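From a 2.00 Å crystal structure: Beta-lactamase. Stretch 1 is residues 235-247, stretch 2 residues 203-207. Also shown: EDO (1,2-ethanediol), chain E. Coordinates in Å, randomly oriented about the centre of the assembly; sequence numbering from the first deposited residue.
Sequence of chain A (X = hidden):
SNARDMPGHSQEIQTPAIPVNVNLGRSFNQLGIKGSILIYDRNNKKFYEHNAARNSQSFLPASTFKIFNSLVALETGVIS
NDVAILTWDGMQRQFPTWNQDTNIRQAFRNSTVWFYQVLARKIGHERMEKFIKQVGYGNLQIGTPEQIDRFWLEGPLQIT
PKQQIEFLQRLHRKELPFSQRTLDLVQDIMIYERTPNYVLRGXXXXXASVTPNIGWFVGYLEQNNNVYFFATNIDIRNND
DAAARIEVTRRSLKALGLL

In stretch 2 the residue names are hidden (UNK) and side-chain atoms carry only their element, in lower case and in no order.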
ATOM      1  N   ASP A 235      10.932  -7.415  -8.199  1.00 33.60           N
ATOM      2  CA  ASP A 235      10.479  -8.226  -9.319  1.00 35.47           C
ATOM      3  C   ASP A 235       9.929  -9.552  -8.807  1.00 38.54           C
ATOM      4  O   ASP A 235      10.531 -10.196  -7.943  1.00 39.30           O
ATOM      5  CB  ASP A 235      11.628  -8.509 -10.290  1.00 36.92           C
ATOM      6  CG  ASP A 235      12.098  -7.275 -11.040  1.00 37.06           C
ATOM      7  OD1 ASP A 235      11.466  -6.205 -10.921  1.00 36.67           O
ATOM      8  OD2 ASP A 235      13.111  -7.391 -11.757  1.00 41.52           O
ATOM      9  N   ILE A 236       8.791  -9.972  -9.352  1.00 38.77           N
ATOM     10  CA  ILE A 236       8.229 -11.292  -9.081  1.00 38.94           C
ATOM     11  C   ILE A 236       8.267 -12.078 -10.384  1.00 41.41           C
ATOM     12  O   ILE A 236       7.551 -11.751 -11.340  1.00 41.23           O
ATOM     13  CB  ILE A 236       6.801 -11.209  -8.521  1.00 36.98           C
ATOM     14  CG1 ILE A 236       6.809 -10.558  -7.140  1.00 35.40           C
ATOM     15  CG2 ILE A 236       6.167 -12.601  -8.452  1.00 39.74           C
ATOM     16  CD1 ILE A 236       5.430 -10.421  -6.529  1.00 35.12           C
ATOM     17  N   ARG A 237       9.106 -13.113 -10.436  1.00 47.86           N
ATOM     18  CA  ARG A 237       9.209 -13.952 -11.623  1.00 56.33           C
ATOM     19  C   ARG A 237       8.757 -15.385 -11.388  1.00 60.17           C
ATOM     20  O   ARG A 237       8.672 -16.158 -12.350  1.00 61.56           O
ATOM     21  CB  ARG A 237      10.647 -13.933 -12.163  1.00 61.35           C
ATOM     22  CG  ARG A 237      10.941 -12.693 -13.008  1.00 64.25           C
ATOM     23  CD  ARG A 237      12.376 -12.649 -13.501  1.00 70.87           C
ATOM     24  NE  ARG A 237      13.224 -11.844 -12.626  1.00 75.19           N
ATOM     25  CZ  ARG A 237      13.463 -10.548 -12.802  1.00 76.28           C
ATOM     26  NH1 ARG A 237      12.918  -9.907 -13.828  1.00 76.15           N
ATOM     27  NH2 ARG A 237      14.247  -9.894 -11.955  1.00 76.53           N
ATOM     28  N   ASN A 238       8.467 -15.755 -10.144  1.00 60.42           N
ATOM     29  CA  ASN A 238       7.757 -16.983  -9.826  1.00 60.32           C
ATOM     30  C   ASN A 238       6.998 -16.740  -8.531  1.00 57.57           C
ATOM     31  O   ASN A 238       7.205 -15.733  -7.850  1.00 55.81           O
ATOM     32  CB  ASN A 238       8.704 -18.185  -9.714  1.00 66.15           C
ATOM     33  CG  ASN A 238       9.823 -17.956  -8.721  1.00 70.36           C
ATOM     34  OD1 ASN A 238       9.618 -18.028  -7.509  1.00 69.49           O
ATOM     35  ND2 ASN A 238      11.021 -17.688  -9.232  1.00 73.43           N
ATOM     36  N   ASN A 239       6.103 -17.671  -8.196  1.00 67.38           N
ATOM     37  CA  ASN A 239       5.237 -17.466  -7.040  1.00 64.72           C
ATOM     38  C   ASN A 239       6.021 -17.415  -5.735  1.00 58.96           C
ATOM     39  O   ASN A 239       5.571 -16.781  -4.773  1.00 56.87           O
ATOM     40  CB  ASN A 239       4.168 -18.557  -6.984  1.00 72.16           C
ATOM     41  CG  ASN A 239       3.083 -18.356  -8.027  1.00 75.97           C
ATOM     42  OD1 ASN A 239       3.127 -17.407  -8.813  1.00 76.35           O
ATOM     43  ND2 ASN A 239       2.103 -19.251  -8.040  1.00 79.30           N
ATOM     44  N   ASP A 240       7.191 -18.057  -5.682  1.00 57.62           N
ATOM     45  CA  ASP A 240       8.014 -17.999  -4.479  1.00 58.36           C
ATOM     46  C   ASP A 240       8.581 -16.607  -4.243  1.00 55.37           C
ATOM     47  O   ASP A 240       8.876 -16.250  -3.097  1.00 57.39           O
ATOM     48  CB  ASP A 240       9.140 -19.025  -4.570  1.00 65.62           C
ATOM     49  CG  ASP A 240       8.620 -20.451  -4.638  1.00 74.15           C
ATOM     50  OD1 ASP A 240       8.079 -20.938  -3.620  1.00 76.33           O
ATOM     51  OD2 ASP A 240       8.737 -21.078  -5.715  1.00 77.94           O
ATOM     52  N   ASP A 241       8.737 -15.808  -5.304  1.00 49.91           N
ATOM     53  CA  ASP A 241       9.191 -14.432  -5.135  1.00 46.15           C
ATOM     54  C   ASP A 241       8.201 -13.598  -4.329  1.00 44.05           C
ATOM     55  O   ASP A 241       8.600 -12.632  -3.667  1.00 43.06           O
ATOM     56  CB  ASP A 241       9.422 -13.774  -6.498  1.00 44.36           C
ATOM     57  CG  ASP A 241      10.567 -14.401  -7.265  1.00 48.16           C
ATOM     58  OD1 ASP A 241      11.434 -15.035  -6.626  1.00 46.60           O
ATOM     59  OD2 ASP A 241      10.603 -14.253  -8.507  1.00 48.49           O
ATOM     60  N   ALA A 242       6.911 -13.942  -4.381  1.00 43.65           N
ATOM     61  CA  ALA A 242       5.899 -13.114  -3.730  1.00 43.78           C
ATOM     62  C   ALA A 242       6.100 -13.064  -2.220  1.00 44.39           C
ATOM     63  O   ALA A 242       5.925 -12.011  -1.599  1.00 42.82           O
ATOM     64  CB  ALA A 242       4.501 -13.631  -4.063  1.00 45.16           C
ATOM     65  N   ALA A 243       6.468 -14.193  -1.612  1.00 46.32           N
ATOM     66  CA  ALA A 243       6.715 -14.213  -0.174  1.00 45.02           C
ATOM     67  C   ALA A 243       7.886 -13.321   0.220  1.00 44.78           C
ATOM     68  O   ALA A 243       7.964 -12.889   1.377  1.00 45.04           O
ATOM     69  CB  ALA A 243       6.969 -15.646   0.298  1.00 48.77           C
ATOM     70  N   ALA A 244       8.789 -13.018  -0.715  1.00 40.81           N
ATOM     71  CA  ALA A 244       9.932 -12.180  -0.386  1.00 40.06           C
ATOM     72  C   ALA A 244       9.542 -10.727  -0.146  1.00 43.31           C
ATOM     73  O   ALA A 244      10.335  -9.984   0.436  1.00 42.62           O
ATOM     74  CB  ALA A 244      10.979 -12.266  -1.496  1.00 44.00           C
ATOM     75  N   ARG A 245       8.345 -10.310  -0.576  1.00 41.93           N
ATOM     76  CA  ARG A 245       7.900  -8.933  -0.358  1.00 37.87           C
ATOM     77  C   ARG A 245       7.980  -8.554   1.116  1.00 37.45           C
ATOM     78  O   ARG A 245       8.571  -7.531   1.480  1.00 37.68           O
ATOM     79  CB  ARG A 245       6.466  -8.759  -0.861  1.00 37.68           C
ATOM     80  CG  ARG A 245       6.302  -8.773  -2.368  1.00 37.74           C
ATOM     81  CD  ARG A 245       4.833  -8.728  -2.729  1.00 36.31           C
ATOM     82  NE  ARG A 245       4.120  -9.908  -2.242  1.00 37.76           N
ATOM     83  CZ  ARG A 245       2.812 -10.088  -2.377  1.00 37.90           C
ATOM     84  NH1 ARG A 245       2.232 -11.187  -1.909  1.00 38.59           N
ATOM     85  NH2 ARG A 245       2.082  -9.163  -2.987  1.00 33.87           N
ATOM     86  N   ILE A 246       7.385  -9.376   1.978  1.00 35.75           N
ATOM     87  CA  ILE A 246       7.391  -9.087   3.406  1.00 38.15           C
ATOM     88  C   ILE A 246       8.710  -9.512   4.041  1.00 40.07           C
ATOM     89  O   ILE A 246       9.234  -8.825   4.925  1.00 40.18           O
ATOM     90  CB  ILE A 246       6.175  -9.762   4.069  1.00 37.90           C
ATOM     91  CG1 ILE A 246       4.894  -9.037   3.640  1.00 38.62           C
ATOM     92  CG2 ILE A 246       6.316  -9.792   5.587  1.00 37.27           C
ATOM     93  CD1 ILE A 246       3.630  -9.675   4.109  1.00 38.85           C
ATOM     94  N   GLU A 247       9.286 -10.625   3.577  1.00 43.51           N
ATOM     95  CA  GLU A 247      10.495 -11.151   4.205  1.00 44.04           C
ATOM     96  C   GLU A 247      11.675 -10.192   4.061  1.00 43.20           C
ATOM     97  O   GLU A 247      12.449 -10.012   5.010  1.00 39.94           O
ATOM     98  CB  GLU A 247      10.827 -12.524   3.621  1.00 46.05           C
ATOM     99  CG  GLU A 247      12.014 -13.224   4.277  1.00 49.70           C
ATOM    100  CD  GLU A 247      11.815 -13.488   5.763  1.00 49.19           C
ATOM    101  OE1 GLU A 247      10.657 -13.528   6.223  1.00 49.45           O
ATOM    102  OE2 GLU A 247      12.827 -13.648   6.473  1.00 50.90           O
ATOM    103  N   UNK A 203       0.654  -2.813   3.673  1.00 28.48           N
ATOM    104  CA  UNK A 203      -0.174  -3.429   2.646  1.00 28.03           C
ATOM    105  C   UNK A 203       0.728  -3.966   1.549  1.00 28.66           C
ATOM    106  O   UNK A 203       1.615  -3.253   1.069  1.00 25.91           O
ATOM    107  c   UNK A 203      -1.170  -2.420   2.050  1.00 28.51           C
ATOM    108  c   UNK A 203      -2.092  -3.015   1.006  1.00 25.96           C
ATOM    109  c   UNK A 203      -3.762  -4.854   0.601  1.00 32.47           C
ATOM    110  c   UNK A 203      -3.062  -4.005   1.645  1.00 29.06           C
ATOM    111  n   UNK A 203      -2.911  -5.969   0.116  1.00 32.96           N
ATOM    112  N   UNK A 204       0.489  -5.208   1.148  1.00 27.08           N
ATOM    113  CA  UNK A 204       1.199  -5.785   0.020  1.00 29.59           C
ATOM    114  C   UNK A 204       0.538  -5.384  -1.296  1.00 31.46           C
ATOM    115  O   UNK A 204      -0.611  -4.928  -1.343  1.00 30.29           O
ATOM    116  c   UNK A 204       1.960  -7.767   1.377  1.00 35.07           C
ATOM    117  o   UNK A 204      -0.110  -7.799   0.152  1.00 35.67           O
ATOM    118  c   UNK A 204       1.229  -7.309   0.118  1.00 33.17           C
ATOM    119  N   UNK A 205       1.282  -5.581  -2.373  1.00 31.12           N
ATOM    120  CA  UNK A 205       0.773  -5.363  -3.715  1.00 31.55           C
ATOM    121  C   UNK A 205       1.434  -6.327  -4.673  1.00 33.52           C
ATOM    122  O   UNK A 205       2.552  -6.799  -4.438  1.00 33.06           O
ATOM    123  N   UNK A 206       0.734  -6.624  -5.765  1.00 32.83           N
ATOM    124  CA  UNK A 206       1.231  -7.577  -6.757  1.00 33.71           C
ATOM    125  C   UNK A 206       0.631  -7.174  -8.101  1.00 33.78           C
ATOM    126  O   UNK A 206      -0.525  -7.502  -8.388  1.00 35.09           O
ATOM    127  c   UNK A 206       1.242 -12.235  -5.800  1.00 38.04           C
ATOM    128  c   UNK A 206       1.562 -11.476  -6.928  1.00 38.95           C
ATOM    129  c   UNK A 206       0.857  -9.005  -6.376  1.00 35.20           C
ATOM    130  c   UNK A 206       1.507 -13.590  -5.816  1.00 41.92           C
ATOM    131  c   UNK A 206       1.432 -10.088  -7.260  1.00 38.44           C
ATOM    132  n   UNK A 206       2.365 -11.169  -8.999  1.00 40.15           N
ATOM    133  c   UNK A 206       2.093 -14.201  -6.930  1.00 43.95           C
ATOM    134  c   UNK A 206       2.416 -13.486  -8.049  1.00 42.46           C
ATOM    135  c   UNK A 206       2.147 -12.119  -8.036  1.00 41.14           C
ATOM    136  c   UNK A 206       1.936  -9.950  -8.525  1.00 39.70           C
ATOM    137  N   UNK A 207       1.414  -6.464  -8.909  1.00 31.68           N
ATOM    138  CA  UNK A 207       0.997  -6.061 -10.249  1.00 31.43           C
ATOM    139  C   UNK A 207       1.347  -7.178 -11.224  1.00 36.42           C
ATOM    140  O   UNK A 207       2.527  -7.448 -11.472  1.00 37.91           O
ATOM    141  c   UNK A 207       1.672  -4.753 -10.654  1.00 28.36           C
TER
HETATM  142  C1  EDO E 304      -1.547  -8.827  -3.411  1.00 62.51           C
HETATM  143  O1  EDO E 304      -1.160  -8.185  -2.195  1.00 57.76           O
HETATM  144  C2  EDO E 304      -0.930 -10.220  -3.442  1.00 65.98           C
HETATM  145  O2  EDO E 304      -0.857 -10.737  -2.109  1.00 67.38           O

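Position 203 carries four carbons in an unbranched row ending in a nitrogen. Its CA-to-CB bond points away from stretch 1, no atom of the side chain comes within contact distance of the helix, and the terminal nitrogen turns back to the backbone O of position 204, 2.9 Å away. A linear four-carbon chain with a terminal amine is lysine: Lys203, whose NZ donates to that carbonyl.

Position 204 has three side-chain atoms, a carbon that branches to one oxygen and one carbon. Its CB points toward the helix and lies 3.7 Å from Arg245 NH2, while the branch carbon meets Ile246 CD1, also at 3.7 Å. A beta carbon bearing both a hydroxyl and a methyl is threonine. Thr204 OG1 donates to EDO O1 at 2.6 Å, so the hydroxyl serves the bound diol and CG2 serves the isoleucine.

Position 205 has no side-chain atoms, which makes it Gly205. A CB here would point away from stretch 1; what the residue offers the helix is its carbonyl, and Arg245 NH2 donates to Gly205 O at 2.8 Å with an N-H...O angle of 152°.

Position 206 shows one carbon leading into fused five- and six-membered rings, eight carbons and one nitrogen. Ala242 CB packs 3.5 Å from a carbon of the six-membered ring, and Ile236 CD1 sits 3.9 Å from the centroid of the five-membered ring, almost exactly on its normal. An indole means tryptophan. In Trp206 the carbon near Ala242 is CZ3, and Asn239 OD1 lies at the ring edge, 3.9 Å from CH2.

Position 207 has a single side-chain carbon, directed sideways and out of reach of stretch 1: Ala207.

The contact alternates along the strand: Thr204 and Trp206 point toward stretch 1, and the glycine between them contributes backbone. Arg245 NE donates to Ala242 O at 2.8 Å, tying the side chain back to its own helix, and its guanidinium is flanked by Thr204 CB over one face and Trp206 CE3 over the opposite face. Its N-H groups lie in the guanidinium plane, so the faces are free to pack while the edge donates to Gly205 O and, from Arg245 NH1, to EDO O2 at 3.1 Å. Ala242 turns its methyl toward the strand and meets the indole at close range, and Ile236 covers an indole face before the helix begins. The rule is compact: one planar cation between strand side chains, one carbonyl from each stretch to hold it, and one broad ring to spread the packing.

Stretch 2 203-207: KTGWA
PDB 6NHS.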